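Local coordinates for protein putative oxidoreductase molybdopterin-binding subunit (Sulfolobus tokodaii, PDB 4ZOH) that probably serves as the molybdenum-cofactor subunit of an oxidoreductase related to aldehyde oxidase and xanthine dehydrogenase, holding a pterin cytosine dinucleotide, at residues Y107-E112 with T323-T328; T278-L283 with D317-H322; H571-K576 with K586-V591. One frame throughout, in Å; residues are numbered along the deposited sequence.

In the fold
The three contacts gather round two separate sheets. Contact 2 joins parallel strands 272-282 and 313-321 inside a five-stranded mixed sheet, and contact 1 follows where the second strand runs out into a loop. Their centres lie about 11 Å apart, and they touch: T323 and T328 of contact 1 probably hydrogen-bond to N282 of contact 2. Along the chain contact 2 is nested within the loop contact 1 closes. Contact 3, a hairpin of another sheet, comes later, about 35 and 32 Å from contacts 1 and 2 between centres. Contacts 1 and 2 form one patch beside helix 111-114, whereas H571 of contact 3 has its side chain about 13 Å from the bound pterin cytosine dinucleotide.

Contact 1 (Y107-E112 with T323-T328); sequences YVLDPE and TNITPT
V108 and N324 meet where the loop that leads into helix 111-114 passes the loop following strand 313-321, and N324 sits at the centre of an inverse gamma turn. The polar part of the contact is a two-bond grip between these residues. N324 N gives its hydrogen to V108 O at 2.8 Å, almost straight at 174°, while V108 N gives its own to N324 OD1 at 2.8 Å, the donor tilted 15° from the plane of the amide carbonyl. The amide oxygen thus stands in for the backbone carbonyl that would accept from V108 N in a strand pair. The torsion that sets N324 CG opposite its carbonyl carbon, beside the backbone N (chi1 -68°), brings both groups to the same neighbour. The other end of the amide is used as well, since ND2 bonds to the carbonyls of T74 and V121, and with both ends engaged the amide has little freedom to flip. An alanine here would keep the backbone bond but is likely to leave V108 N without its acceptor and the T74 and V121 carbonyls without this donor.

Packing is lighter and flanks the bonds. Y107 CB lies against N324 OD1, while its hydroxyl reaches away to the carbonyl of E627. L109 turns its CD2 branch back to I325 CG2, a methyl-to-methyl approach of 3.9 Å. At the helix start D110 is the N-cap, its OD1 accepting from E112 N, and P111 follows in the first turn. T323 sends its two branches to different uses: OG1 bonds to N282 OD1 on strand 272-282, whereas CG2 packs against the helix start, 3.5 Å from P111 CA and 3.4 Å from L109 O.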
ATOM      1  N   TYR A 107      15.333  43.403  -3.015  1.00 35.13           N
ATOM      2  CA  TYR A 107      14.522  42.710  -2.025  1.00 36.06           C
ATOM      3  C   TYR A 107      14.509  43.398  -0.669  1.00 34.41           C
ATOM      4  O   TYR A 107      15.416  44.179  -0.348  1.00 29.70           O
ATOM      5  CB  TYR A 107      15.083  41.322  -1.874  1.00 28.51           C
ATOM      6  CG  TYR A 107      16.516  41.268  -1.489  1.00 28.99           C
ATOM      7  CD1 TYR A 107      16.866  41.144  -0.137  1.00 28.39           C
ATOM      8  CD2 TYR A 107      17.530  41.257  -2.445  1.00 26.80           C
ATOM      9  CE1 TYR A 107      18.171  41.063   0.263  1.00 26.56           C
ATOM     10  CE2 TYR A 107      18.845  41.186  -2.042  1.00 31.66           C
ATOM     11  CZ  TYR A 107      19.143  41.092  -0.670  1.00 29.58           C
ATOM     12  OH  TYR A 107      20.415  40.981  -0.203  1.00 30.93           O
ATOM     13  N   VAL A 108      13.462  43.128   0.101  1.00 30.98           N
ATOM     14  CA  VAL A 108      13.358  43.680   1.437  1.00 32.29           C
ATOM     15  C   VAL A 108      13.101  42.560   2.508  1.00 32.78           C
ATOM     16  O   VAL A 108      12.212  41.734   2.313  1.00 37.03           O
ATOM     17  CB  VAL A 108      12.323  44.828   1.439  1.00 26.29           C
ATOM     18  CG1 VAL A 108      10.928  44.368   1.162  1.00 24.35           C
ATOM     19  CG2 VAL A 108      12.419  45.646   2.718  1.00 26.46           C
ATOM     20  N   LEU A 109      13.908  42.562   3.579  1.00 30.58           N
ATOM     21  CA  LEU A 109      13.905  41.609   4.727  1.00 33.47           C
ATOM     22  C   LEU A 109      13.197  42.132   5.987  1.00 34.33           C
ATOM     23  O   LEU A 109      12.511  41.390   6.734  1.00 37.73           O
ATOM     24  CB  LEU A 109      15.365  41.207   5.058  1.00 28.18           C
ATOM     25  CG  LEU A 109      16.100  40.568   3.876  1.00 25.91           C
ATOM     26  CD1 LEU A 109      17.504  40.139   4.278  1.00 27.41           C
ATOM     27  CD2 LEU A 109      15.331  39.377   3.281  1.00 26.46           C
ATOM     28  N   ASP A 110      13.324  43.427   6.215  1.00 33.10           N
ATOM     29  CA  ASP A 110      12.780  44.028   7.417  1.00 26.22           C
ATOM     30  C   ASP A 110      11.395  44.573   7.156  1.00 24.44           C
ATOM     31  O   ASP A 110      11.263  45.427   6.279  1.00 27.45           O
ATOM     32  CB  ASP A 110      13.808  45.078   7.834  1.00 26.13           C
ATOM     33  CG  ASP A 110      13.328  45.965   8.999  1.00 27.82           C
ATOM     34  OD1 ASP A 110      12.148  45.968   9.426  1.00 25.66           O
ATOM     35  OD2 ASP A 110      14.185  46.734   9.454  1.00 31.40           O
ATOM     36  N   PRO A 111      10.343  44.107   7.900  1.00 24.69           N
ATOM     37  CA  PRO A 111       8.968  44.507   7.582  1.00 24.66           C
ATOM     38  C   PRO A 111       8.662  46.002   7.795  1.00 32.45           C
ATOM     39  O   PRO A 111       7.673  46.545   7.220  1.00 27.23           O
ATOM     40  CB  PRO A 111       8.106  43.648   8.537  1.00 24.44           C
ATOM     41  CG  PRO A 111       9.014  43.301   9.675  1.00 25.13           C
ATOM     42  CD  PRO A 111      10.357  43.112   9.022  1.00 25.48           C
ATOM     43  N   GLU A 112       9.489  46.626   8.643  1.00 33.77           N
ATOM     44  CA  GLU A 112       9.469  48.051   8.885  1.00 36.56           C
ATOM     45  C   GLU A 112       9.945  48.872   7.712  1.00 34.42           C
ATOM     46  O   GLU A 112       9.312  49.869   7.419  1.00 37.54           O
ATOM     47  CB  GLU A 112      10.323  48.386  10.090  1.00 40.12           C
ATOM     48  CG  GLU A 112       9.471  48.603  11.314  1.00 50.68           C
ATOM     49  CD  GLU A 112      10.262  49.267  12.412  1.00 59.84           C
ATOM     50  OE1 GLU A 112       9.927  50.408  12.769  1.00 58.45           O
ATOM     51  OE2 GLU A 112      11.263  48.655  12.852  1.00 50.77           O
ATOM     52  N   THR A 323       7.686  40.359   3.270  1.00 23.57           N
ATOM     53  CA  THR A 323       9.094  40.599   3.070  1.00 25.05           C
ATOM     54  C   THR A 323       9.552  39.426   2.185  1.00 22.84           C
ATOM     55  O   THR A 323       8.839  38.438   2.067  1.00 27.75           O
ATOM     56  CB  THR A 323       9.928  40.654   4.441  1.00 28.51           C
ATOM     57  OG1 THR A 323       9.834  39.392   5.146  1.00 28.30           O
ATOM     58  CG2 THR A 323       9.444  41.769   5.374  1.00 23.09           C
ATOM     59  N   ASN A 324      10.769  39.489   1.648  1.00 23.43           N
ATOM     60  CA  ASN A 324      11.326  38.440   0.787  1.00 23.58           C
ATOM     61  C   ASN A 324      11.859  37.226   1.520  1.00 25.78           C
ATOM     62  O   ASN A 324      13.030  36.865   1.322  1.00 23.64           O
ATOM     63  CB  ASN A 324      12.385  39.005  -0.174  1.00 24.80           C
ATOM     64  CG  ASN A 324      11.772  39.927  -1.213  1.00 27.30           C
ATOM     65  OD1 ASN A 324      11.864  41.146  -1.085  1.00 26.67           O
ATOM     66  ND2 ASN A 324      11.071  39.336  -2.221  1.00 23.39           N
ATOM     67  N   ILE A 325      10.991  36.598   2.358  1.00 23.95           N
ATOM     68  CA  ILE A 325      11.358  35.353   3.056  1.00 22.37           C
ATOM     69  C   ILE A 325      10.210  34.400   3.020  1.00 21.12           C
ATOM     70  O   ILE A 325       8.996  34.750   2.673  1.00 20.66           O
ATOM     71  CB  ILE A 325      11.820  35.593   4.538  1.00 24.07           C
ATOM     72  CG1 ILE A 325      10.648  36.131   5.373  1.00 20.58           C
ATOM     73  CG2 ILE A 325      13.040  36.495   4.592  1.00 22.48           C
ATOM     74  CD1 ILE A 325      11.010  36.372   6.831  1.00 25.71           C
ATOM     75  N   THR A 326      10.573  33.180   3.368  1.00 21.65           N
ATOM     76  CA  THR A 326       9.610  32.094   3.498  1.00 21.80           C
ATOM     77  C   THR A 326       8.264  32.614   4.035  1.00 22.68           C
ATOM     78  O   THR A 326       8.216  33.223   5.117  1.00 23.98           O
ATOM     79  CB  THR A 326      10.168  31.037   4.511  1.00 22.13           C
ATOM     80  OG1 THR A 326      11.506  30.728   4.155  1.00 25.46           O
ATOM     81  CG2 THR A 326       9.350  29.820   4.414  1.00 19.82           C
ATOM     82  N   PRO A 327       7.143  32.352   3.348  1.00 20.75           N
ATOM     83  CA  PRO A 327       5.930  32.838   3.993  1.00 21.28           C
ATOM     84  C   PRO A 327       5.679  32.295   5.445  1.00 20.96           C
ATOM     85  O   PRO A 327       5.847  31.102   5.690  1.00 21.26           O
ATOM     86  CB  PRO A 327       4.824  32.305   3.055  1.00 21.60           C
ATOM     87  CG  PRO A 327       5.512  32.118   1.739  1.00 23.21           C
ATOM     88  CD  PRO A 327       6.815  31.538   2.171  1.00 21.70           C
ATOM     89  N   THR A 328       5.158  33.136   6.327  1.00 20.41           N
ATOM     90  CA  THR A 328       4.986  32.858   7.741  1.00 20.51           C
ATOM     91  C   THR A 328       3.680  32.065   7.901  1.00 23.16           C
ATOM     92  O   THR A 328       2.730  32.311   7.173  1.00 23.71           O
ATOM     93  CB  THR A 328       4.880  34.210   8.510  1.00 19.98           C
ATOM     94  OG1 THR A 328       5.983  35.060   8.111  1.00 21.56           O
ATOM     95  CG2 THR A 328       4.888  33.949  10.114  1.00 18.36           C
TER

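Contact 2 (T278-L283 with D317-H322); sequences TLIANL and DAYAVH
D317 pairs with T278, their side chains lying alongside one another and pointing the same way. D317 O accepts from L279 N at 2.8 Å, with T278 CA adding a CA-H...O contact to the same oxygen, and the carboxylate turns to H132 of the adjacent strand 129-138 through OD1. A318, on the other face, brings its methyl to within loose reach of L279 CD2. Y319 bonds to the neighbouring strand through both its N and its O, straddling I280: its N donates to L279 O in a nearly straight bond, and its O accepts from A281 N at 2.7 Å. A chi1 of -69° swings the Y319 ring to the backbone N side, and it slants across T278, where CE1 meets the CG2 methyl at 4.0 Å; the ring also stacks with that of H132, and its hydroxyl bonds only weakly to D317 OD2.

This ladder, with Y319 and then V321 bonded both ways, is that of a parallel pair in a beta-alpha-beta crossover, strand 272-282 returning through helix 288-304 to strand 313-321, the two segments' axes 10° apart. A320 faces the helix side with L279 and A281, and its CB is met by L283 CD1 at 3.8 Å. V321 repeats the two-way bonding of Y319: its N donates to A281 O, while its O takes L283 N from above the carbonyl plane, 37° out of it. Its CG2 also meets I280 CG2 at 4.2 Å, on the face where P111 and A114 of helix 111-114 lie. H322, just beyond the strand, brings its ring beside L283 CB, 4.2 Å from ND1, and spends that nitrogen on the carbonyl of G284.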
ATOM      1  N   THR A 278       2.265  50.437  18.019  1.00 25.39           N
ATOM      2  CA  THR A 278       2.275  49.938  16.686  1.00 28.32           C
ATOM      3  C   THR A 278       2.765  48.462  16.749  1.00 30.35           C
ATOM      4  O   THR A 278       3.878  48.179  17.253  1.00 30.53           O
ATOM      5  CB  THR A 278       3.242  50.798  15.856  1.00 27.48           C
ATOM      6  OG1 THR A 278       2.775  52.157  15.902  1.00 32.32           O
ATOM      7  CG2 THR A 278       3.306  50.329  14.433  1.00 22.00           C
ATOM      8  N   LEU A 279       1.934  47.553  16.237  1.00 29.56           N
ATOM      9  CA  LEU A 279       2.335  46.119  16.058  1.00 28.38           C
ATOM     10  C   LEU A 279       2.776  45.854  14.642  1.00 26.95           C
ATOM     11  O   LEU A 279       1.953  45.996  13.698  1.00 28.89           O
ATOM     12  CB  LEU A 279       1.148  45.189  16.452  1.00 27.56           C
ATOM     13  CG  LEU A 279       1.412  43.679  16.270  1.00 28.41           C
ATOM     14  CD1 LEU A 279       2.398  43.164  17.337  1.00 29.56           C
ATOM     15  CD2 LEU A 279       0.115  42.884  16.234  1.00 24.01           C
ATOM     16  N   ILE A 280       4.029  45.457  14.434  1.00 27.33           N
ATOM     17  CA  ILE A 280       4.420  45.043  13.088  1.00 25.61           C
ATOM     18  C   ILE A 280       4.673  43.501  12.912  1.00 30.06           C
ATOM     19  O   ILE A 280       5.683  42.946  13.461  1.00 27.96           O
ATOM     20  CB  ILE A 280       5.663  45.802  12.603  1.00 25.82           C
ATOM     21  CG1 ILE A 280       5.342  47.302  12.412  1.00 31.45           C
ATOM     22  CG2 ILE A 280       6.085  45.274  11.240  1.00 23.05           C
ATOM     23  CD1 ILE A 280       6.597  48.163  12.368  1.00 29.54           C
ATOM     24  N   ALA A 281       3.847  42.839  12.089  1.00 24.78           N
ATOM     25  CA  ALA A 281       3.955  41.372  11.858  1.00 24.88           C
ATOM     26  C   ALA A 281       4.526  41.055  10.492  1.00 27.68           C
ATOM     27  O   ALA A 281       4.177  41.711   9.508  1.00 29.46           O
ATOM     28  CB  ALA A 281       2.609  40.716  12.052  1.00 26.41           C
ATOM     29  N   ASN A 282       5.515  40.157  10.442  1.00 26.47           N
ATOM     30  CA  ASN A 282       6.188  39.797   9.219  1.00 26.31           C
ATOM     31  C   ASN A 282       5.533  38.547   8.541  1.00 29.64           C
ATOM     32  O   ASN A 282       5.691  37.411   9.023  1.00 25.32           O
ATOM     33  CB  ASN A 282       7.668  39.596   9.502  1.00 23.78           C
ATOM     34  CG  ASN A 282       8.474  39.421   8.244  1.00 23.11           C
ATOM     35  OD1 ASN A 282       7.916  39.106   7.231  1.00 24.84           O
ATOM     36  ND2 ASN A 282       9.788  39.541   8.331  1.00 24.43           N
ATOM     37  N   LEU A 283       4.746  38.766   7.490  1.00 23.64           N
ATOM     38  CA  LEU A 283       4.177  37.647   6.722  1.00 22.52           C
ATOM     39  C   LEU A 283       5.107  36.896   5.822  1.00 21.97           C
ATOM     40  O   LEU A 283       4.727  35.820   5.310  1.00 24.70           O
ATOM     41  CB  LEU A 283       3.015  38.097   5.900  1.00 23.41           C
ATOM     42  CG  LEU A 283       1.840  38.663   6.656  1.00 24.89           C
ATOM     43  CD1 LEU A 283       0.724  39.022   5.692  1.00 23.59           C
ATOM     44  CD2 LEU A 283       1.308  37.764   7.771  1.00 23.41           C
ATOM     45  N   ASP A 317      -1.913  50.084  16.469  1.00 28.07           N
ATOM     46  CA  ASP A 317      -1.916  50.242  15.048  1.00 29.37           C
ATOM     47  C   ASP A 317      -1.266  48.945  14.534  1.00 29.99           C
ATOM     48  O   ASP A 317      -0.055  48.745  14.727  1.00 31.39           O
ATOM     49  CB  ASP A 317      -1.117  51.522  14.654  1.00 26.40           C
ATOM     50  CG  ASP A 317      -1.189  51.843  13.118  1.00 29.34           C
ATOM     51  OD1 ASP A 317      -2.205  51.529  12.494  1.00 26.30           O
ATOM     52  OD2 ASP A 317      -0.235  52.440  12.557  1.00 34.88           O
ATOM     53  N   ALA A 318      -2.087  48.040  13.961  1.00 30.12           N
ATOM     54  CA  ALA A 318      -1.579  46.694  13.450  1.00 29.67           C
ATOM     55  C   ALA A 318      -1.222  46.612  11.949  1.00 29.00           C
ATOM     56  O   ALA A 318      -2.073  46.844  11.094  1.00 32.75           O
ATOM     57  CB  ALA A 318      -2.557  45.571  13.821  1.00 30.39           C
ATOM     58  N   TYR A 319       0.020  46.278  11.662  1.00 30.05           N
ATOM     59  CA  TYR A 319       0.502  45.941  10.326  1.00 31.00           C
ATOM     60  C   TYR A 319       0.877  44.446  10.132  1.00 32.00           C
ATOM     61  O   TYR A 319       1.561  43.861  10.991  1.00 29.53           O
ATOM     62  CB  TYR A 319       1.777  46.715  10.023  1.00 31.18           C
ATOM     63  CG  TYR A 319       1.578  48.187   9.854  1.00 37.85           C
ATOM     64  CD1 TYR A 319       1.551  49.033  11.005  1.00 35.78           C
ATOM     65  CD2 TYR A 319       1.420  48.770   8.567  1.00 36.59           C
ATOM     66  CE1 TYR A 319       1.364  50.392  10.884  1.00 41.50           C
ATOM     67  CE2 TYR A 319       1.247  50.168   8.431  1.00 41.68           C
ATOM     68  CZ  TYR A 319       1.214  50.950   9.594  1.00 43.89           C
ATOM     69  OH  TYR A 319       1.061  52.284   9.573  1.00 52.62           O
ATOM     70  N   ALA A 320       0.427  43.849   9.011  1.00 26.76           N
ATOM     71  CA  ALA A 320       0.958  42.589   8.531  1.00 24.93           C
ATOM     72  C   ALA A 320       1.577  42.885   7.170  1.00 26.85           C
ATOM     73  O   ALA A 320       0.883  43.217   6.204  1.00 26.32           O
ATOM     74  CB  ALA A 320      -0.158  41.513   8.475  1.00 24.26           C
ATOM     75  N   VAL A 321       2.879  42.698   7.078  1.00 24.36           N
ATOM     76  CA  VAL A 321       3.642  43.142   5.966  1.00 24.53           C
ATOM     77  C   VAL A 321       4.383  42.002   5.325  1.00 29.31           C
ATOM     78  O   VAL A 321       4.985  41.260   6.069  1.00 28.33           O
ATOM     79  CB  VAL A 321       4.740  44.138   6.443  1.00 24.36           C
ATOM     80  CG1 VAL A 321       5.219  45.017   5.274  1.00 24.70           C
ATOM     81  CG2 VAL A 321       4.172  45.064   7.498  1.00 21.64           C
ATOM     82  N   HIS A 322       4.461  41.942   3.971  1.00 26.24           N
ATOM     83  CA  HIS A 322       5.361  40.988   3.247  1.00 26.17           C
ATOM     84  C   HIS A 322       6.808  41.355   3.325  1.00 27.82           C
ATOM     85  O   HIS A 322       7.131  42.543   3.409  1.00 27.58           O
ATOM     86  CB  HIS A 322       4.987  40.932   1.749  1.00 26.51           C
ATOM     87  CG  HIS A 322       3.596  40.458   1.520  1.00 25.70           C
ATOM     88  ND1 HIS A 322       3.203  39.172   1.835  1.00 23.78           N
ATOM     89  CD2 HIS A 322       2.491  41.097   1.085  1.00 25.14           C
ATOM     90  CE1 HIS A 322       1.917  39.028   1.546  1.00 25.64           C
ATOM     91  NE2 HIS A 322       1.460  40.175   1.075  1.00 26.42           N
TER

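Contact 3 (H571-K576 with K586-V591); sequences HLALVK and KKYVAV
The two segments run antiparallel, 176° between their directions, as arms of a beta hairpin, with L572 and V589 exchanging two backbone bonds while a classic beta bulge sets K586 and K587 both against L574: L574 N donates to K587 O and L574 O accepts from K586 N. Among the side chains, H571 and Y588 are joined by a polar link. H571 ND1 and Y588 OH lie 2.6 Å apart in a hydrogen bond, each at the other ring's edge; the rings meet rim to rim, planes at 87°, neither over the other's face. An extended chi1 of -169° lays the Y588 ring over the L572 carbonyl, with L572 O 3.7 Å above the ring plane, offset toward the rim. A590 CB presses on one face of the H571 imidazole, 3.5 Å from the centroid in a CH-pi contact, while H571 NE2 bonds to D592. On the other face of the sheet L572 and V589 lie side by side, L572 CD1 4.0 Å from V589 CB. Helices 673-688 and 600-619 cover the H571 and Y588 face, helix 385-401 the L572 and V589 face, and strands 405-412 and 651-655 flank the hairpin.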
ATOM      1  N   HIS A 571       1.838  30.660  35.554  1.00 22.67           N
ATOM      2  CA  HIS A 571       2.946  29.769  35.422  1.00 23.16           C
ATOM      3  C   HIS A 571       4.054  30.509  36.099  1.00 26.91           C
ATOM      4  O   HIS A 571       4.007  31.728  36.184  1.00 27.42           O
ATOM      5  CB  HIS A 571       3.320  29.463  33.928  1.00 19.94           C
ATOM      6  CG  HIS A 571       2.334  28.548  33.235  1.00 18.30           C
ATOM      7  ND1 HIS A 571       2.706  27.669  32.224  1.00 16.08           N
ATOM      8  CD2 HIS A 571       0.994  28.376  33.405  1.00 17.01           C
ATOM      9  CE1 HIS A 571       1.648  26.945  31.881  1.00 15.29           C
ATOM     10  NE2 HIS A 571       0.584  27.388  32.530  1.00 16.74           N
ATOM     11  N   LEU A 572       5.051  29.753  36.581  1.00 25.25           N
ATOM     12  CA  LEU A 572       6.101  30.266  37.408  1.00 25.05           C
ATOM     13  C   LEU A 572       7.359  29.482  37.141  1.00 22.72           C
ATOM     14  O   LEU A 572       7.290  28.287  36.935  1.00 26.39           O
ATOM     15  CB  LEU A 572       5.693  30.043  38.875  1.00 23.69           C
ATOM     16  CG  LEU A 572       4.418  30.675  39.344  1.00 25.17           C
ATOM     17  CD1 LEU A 572       3.405  29.603  39.503  1.00 24.13           C
ATOM     18  CD2 LEU A 572       4.659  31.268  40.731  1.00 29.96           C
ATOM     19  N   ALA A 573       8.490  30.154  37.109  1.00 23.93           N
ATOM     20  CA  ALA A 573       9.745  29.470  36.914  1.00 25.42           C
ATOM     21  C   ALA A 573      10.793  30.017  37.866  1.00 26.32           C
ATOM     22  O   ALA A 573      10.706  31.171  38.258  1.00 29.32           O
ATOM     23  CB  ALA A 573      10.222  29.635  35.501  1.00 25.02           C
ATOM     24  N   LEU A 574      11.791  29.196  38.180  1.00 26.24           N
ATOM     25  CA  LEU A 574      12.918  29.575  39.017  1.00 27.29           C
ATOM     26  C   LEU A 574      14.090  29.252  38.184  1.00 24.15           C
ATOM     27  O   LEU A 574      14.230  28.100  37.732  1.00 29.00           O
ATOM     28  CB  LEU A 574      12.976  28.719  40.345  1.00 25.82           C
ATOM     29  CG  LEU A 574      14.152  29.013  41.347  1.00 27.44           C
ATOM     30  CD1 LEU A 574      13.859  30.271  42.129  1.00 28.10           C
ATOM     31  CD2 LEU A 574      14.338  27.871  42.373  1.00 31.01           C
ATOM     32  N   VAL A 575      14.972  30.205  38.001  1.00 24.53           N
ATOM     33  CA  VAL A 575      16.106  29.947  37.090  1.00 24.24           C
ATOM     34  C   VAL A 575      17.367  30.392  37.751  1.00 24.83           C
ATOM     35  O   VAL A 575      17.290  31.161  38.698  1.00 26.71           O
ATOM     36  CB  VAL A 575      15.980  30.765  35.749  1.00 26.83           C
ATOM     37  CG1 VAL A 575      14.658  30.493  35.010  1.00 25.92           C
ATOM     38  CG2 VAL A 575      16.165  32.279  35.946  1.00 27.09           C
ATOM     39  N   LYS A 576      18.501  30.041  37.152  1.00 25.57           N
ATOM     40  CA  LYS A 576      19.824  30.498  37.530  1.00 27.36           C
ATOM     41  C   LYS A 576      20.595  30.802  36.261  1.00 27.12           C
ATOM     42  O   LYS A 576      20.355  30.171  35.241  1.00 25.78           O
ATOM     43  CB  LYS A 576      20.575  29.390  38.288  1.00 34.85           C
ATOM     44  CG  LYS A 576      20.165  29.246  39.755  1.00 41.85           C
ATOM     45  CD  LYS A 576      21.325  28.646  40.540  1.00 55.17           C
ATOM     46  CE  LYS A 576      22.421  29.686  40.820  1.00 57.41           C
ATOM     47  NZ  LYS A 576      22.105  30.604  41.977  1.00 55.10           N
ATOM     48  N   LYS A 586      15.373  25.563  37.085  1.00 33.60           N
ATOM     49  CA  LYS A 586      15.289  24.612  38.224  1.00 30.75           C
ATOM     50  C   LYS A 586      13.965  24.023  38.433  1.00 30.18           C
ATOM     51  O   LYS A 586      13.825  22.797  38.730  1.00 32.64           O
ATOM     52  CB  LYS A 586      15.637  25.346  39.513  1.00 35.05           C
ATOM     53  CG  LYS A 586      17.088  25.787  39.557  1.00 49.50           C
ATOM     54  CD  LYS A 586      18.043  24.709  39.030  1.00 59.60           C
ATOM     55  CE  LYS A 586      19.391  25.296  38.744  1.00 72.69           C
ATOM     56  NZ  LYS A 586      19.126  26.710  38.354  1.00 76.31           N
ATOM     57  N   LYS A 587      12.959  24.893  38.354  1.00 27.90           N
ATOM     58  CA  LYS A 587      11.589  24.494  38.554  1.00 30.34           C
ATOM     59  C   LYS A 587      10.674  25.309  37.716  1.00 29.44           C
ATOM     60  O   LYS A 587      10.931  26.482  37.468  1.00 29.62           O
ATOM     61  CB  LYS A 587      11.139  24.709  40.000  1.00 34.07           C
ATOM     62  CG  LYS A 587      11.667  23.687  41.015  1.00 44.93           C
ATOM     63  CD  LYS A 587      10.869  23.646  42.321  1.00 52.05           C
ATOM     64  CE  LYS A 587      11.684  23.276  43.579  1.00 54.86           C
ATOM     65  NZ  LYS A 587      13.144  22.995  43.380  1.00 51.43           N
ATOM     66  N   TYR A 588       9.568  24.688  37.345  1.00 25.25           N
ATOM     67  CA  TYR A 588       8.554  25.348  36.600  1.00 23.93           C
ATOM     68  C   TYR A 588       7.276  24.834  37.185  1.00 23.08           C
ATOM     69  O   TYR A 588       7.100  23.631  37.296  1.00 20.70           O
ATOM     70  CB  TYR A 588       8.699  24.979  35.088  1.00 24.89           C
ATOM     71  CG  TYR A 588       7.828  25.843  34.158  1.00 25.06           C
ATOM     72  CD1 TYR A 588       8.380  26.907  33.366  1.00 23.52           C
ATOM     73  CD2 TYR A 588       6.463  25.598  34.095  1.00 22.35           C
ATOM     74  CE1 TYR A 588       7.530  27.681  32.523  1.00 22.14           C
ATOM     75  CE2 TYR A 588       5.639  26.365  33.289  1.00 24.21           C
ATOM     76  CZ  TYR A 588       6.172  27.377  32.497  1.00 22.81           C
ATOM     77  OH  TYR A 588       5.213  28.048  31.772  1.00 23.87           O
ATOM     78  N   VAL A 589       6.363  25.750  37.513  1.00 23.67           N
ATOM     79  CA  VAL A 589       5.031  25.370  37.931  1.00 24.90           C
ATOM     80  C   VAL A 589       3.969  25.948  36.977  1.00 25.07           C
ATOM     81  O   VAL A 589       4.026  27.111  36.683  1.00 28.24           O
ATOM     82  CB  VAL A 589       4.775  25.871  39.397  1.00 24.87           C
ATOM     83  CG1 VAL A 589       3.336  25.610  39.846  1.00 21.73           C
ATOM     84  CG2 VAL A 589       5.808  25.242  40.374  1.00 28.72           C
ATOM     85  N   ALA A 590       2.982  25.145  36.582  1.00 25.66           N
ATOM     86  CA  ALA A 590       1.880  25.618  35.732  1.00 30.49           C
ATOM     87  C   ALA A 590       0.637  25.394  36.527  1.00 28.08           C
ATOM     88  O   ALA A 590       0.370  24.261  37.025  1.00 26.76           O
ATOM     89  CB  ALA A 590       1.786  24.806  34.420  1.00 27.12           C
ATOM     90  N   VAL A 591      -0.167  26.449  36.633  1.00 29.03           N
ATOM     91  CA  VAL A 591      -1.513  26.228  37.171  1.00 26.31           C
ATOM     92  C   VAL A 591      -2.498  26.619  36.101  1.00 24.68           C
ATOM     93  O   VAL A 591      -2.575  27.795  35.795  1.00 27.40           O
ATOM     94  CB  VAL A 591      -1.738  27.022  38.497  1.00 25.89           C
ATOM     95  CG1 VAL A 591      -3.172  26.780  38.981  1.00 25.87           C
ATOM     96  CG2 VAL A 591      -0.754  26.540  39.562  1.00 25.99           C
TER